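Local coordinates for YncI copper-binding domain-containing protein (Nocardia farcinica, PDB 3ESM) that probably binds copper through its immunoglobulin-like YcnI-type domain, the part crystallised here from a longer protein with a signal sequence and a transmembrane helix, at the interface of chains A and B. Numbering follows the deposited sequence. Chains: chain A/B, uncharacterized protein.

The interface of chains A and B. Residues chain A 34, 110-112; chain B 57, 59, 67-68.
A:Ser110 and A:Thr34 meet B:Asp59, B:Ser68 and B:Arg57 in one patch of a two-fold symmetric homodimer interface, whose twin, with the chains exchanged, helps hold the two copies together in the deposited assembly; whether this pairing is the physiological dimer the structure alone does not show. The patch exemplifies how a turn of one subunit can dock on a paired-strand surface of another. A hydrogen bond runs across from the B:Ser68 hydroxyl OG to the backbone carbonyl A:Ser110 O, 2.7 Å long. The hydroxyl approaches from above the carbonyl plane, 46° out of it, and thus misses the lone-pair directions. B:Ser68 OG lies between its backbone N and carbonyl carbon (chi1 76°), which projects the hydroxyl towards the turn. Carbons of chain B also pack against this oxygen: B:Val67 CG2, one methyl of the branched side chain, lies 3.3 Å from A:Ser110 O, and B:Asp59 CB is 3.4 Å from that oxygen. The side chain of A:Ser110 meets chain B through its methylene carbon, with CB 3.4 Å from the carboxylate oxygen B:Asp59 OD1.

That carboxylate is already engaged within chain B. B:Arg57 grips B:Asp59 side-on, NE to OD2 and NH2 to OD1, with B:Arg57 NH2 to B:Asp59 OD1 a salt bridge of 2.8 Å. Both acceptors lie near the guanidinium plane and are met on the syn side, but the carboxylate is tilted, NH2 lying 31° out of its plane; the two bonds restrain rotation of each group. The pairing probably offsets much of the charge on both groups, which may ease packing against chain A. On it rests the methyl of A:Thr34, CG2 standing 3.6 Å from B:Asp59 OD1 and 3.7 Å from B:Arg57 NH2.

In the immunoglobulin-like fold, A:Thr34 lies near the start of strand 33-43 and A:Ser110 to A:Gly112 lie in the turn between strands 105-109 and 114-117, while the chain B residues belong to strands 54-60 and 66-73.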
loop_
_atom_site.group_PDB
_atom_site.type_symbol
_atom_site.label_atom_id
_atom_site.label_comp_id
_atom_site.label_asym_id
_atom_site.label_seq_id
_atom_site.Cartn_x
_atom_site.Cartn_y
_atom_site.Cartn_z
ATOM N N THR A 34 -0.536 0.165 8.736
ATOM C CA THR A 34 -1.710 0.988 8.341
ATOM C C THR A 34 -2.487 0.491 7.133
ATOM O O THR A 34 -3.621 0.938 6.887
ATOM C CB THR A 34 -1.315 2.443 8.079
ATOM O OG1 THR A 34 -0.348 2.489 7.012
ATOM C CG2 THR A 34 -0.738 3.049 9.373
ATOM N N SER A 110 3.215 3.088 8.862
ATOM C CA SER A 110 2.953 4.505 9.020
ATOM C C SER A 110 4.084 5.420 8.578
ATOM O O SER A 110 3.848 6.614 8.306
ATOM C CB SER A 110 2.643 4.773 10.474
ATOM O OG SER A 110 3.695 4.308 11.299
ATOM N N ASP A 111 5.308 4.905 8.569
ATOM C CA ASP A 111 6.472 5.723 8.147
ATOM C C ASP A 111 6.706 5.731 6.636
ATOM O O ASP A 111 7.728 6.272 6.142
ATOM C CB ASP A 111 7.752 5.270 8.871
ATOM C CG ASP A 111 8.149 3.854 8.535
ATOM O OD1 ASP A 111 7.526 3.240 7.636
ATOM O OD2 ASP A 111 9.090 3.330 9.212
ATOM N N GLY A 112 5.779 5.129 5.891
ATOM C CA GLY A 112 5.859 5.138 4.443
ATOM C C GLY A 112 6.444 3.875 3.824
ATOM O O GLY A 112 6.325 3.680 2.618
ATOM N N ARG B 57 -5.143 9.632 4.598
ATOM C CA ARG B 57 -4.704 9.656 5.995
ATOM C C ARG B 57 -3.307 10.267 6.005
ATOM O O ARG B 57 -2.501 9.996 5.112
ATOM C CB ARG B 57 -4.635 8.274 6.673
ATOM C CG ARG B 57 -3.682 7.293 6.082
ATOM C CD ARG B 57 -3.783 5.940 6.850
ATOM N NE ARG B 57 -3.130 5.981 8.159
ATOM C CZ ARG B 57 -3.724 5.770 9.336
ATOM N NH1 ARG B 57 -5.035 5.488 9.428
ATOM N NH2 ARG B 57 -2.982 5.834 10.432
ATOM N N ASP B 59 -0.110 10.256 8.495
ATOM C CA ASP B 59 0.424 9.628 9.713
ATOM C C ASP B 59 1.424 10.554 10.419
ATOM O O ASP B 59 2.130 11.314 9.769
ATOM C CB ASP B 59 1.086 8.301 9.401
ATOM C CG ASP B 59 0.044 7.178 9.240
ATOM O OD1 ASP B 59 -0.305 6.550 10.273
ATOM O OD2 ASP B 59 -0.442 6.981 8.116
ATOM N N VAL B 67 4.750 12.192 8.854
ATOM C CA VAL B 67 5.798 11.292 8.341
ATOM C C VAL B 67 5.424 10.638 7.010
ATOM O O VAL B 67 6.300 10.174 6.262
ATOM C CB VAL B 67 6.210 10.189 9.365
ATOM C CG1 VAL B 67 6.827 10.810 10.614
ATOM C CG2 VAL B 67 5.025 9.348 9.763
ATOM N N SER B 68 4.127 10.554 6.726
ATOM C CA SER B 68 3.701 10.025 5.436
ATOM C C SER B 68 2.233 10.363 5.207
ATOM O O SER B 68 1.534 10.803 6.133
ATOM C CB SER B 68 3.877 8.513 5.384
ATOM O OG SER B 68 2.858 7.847 6.126
#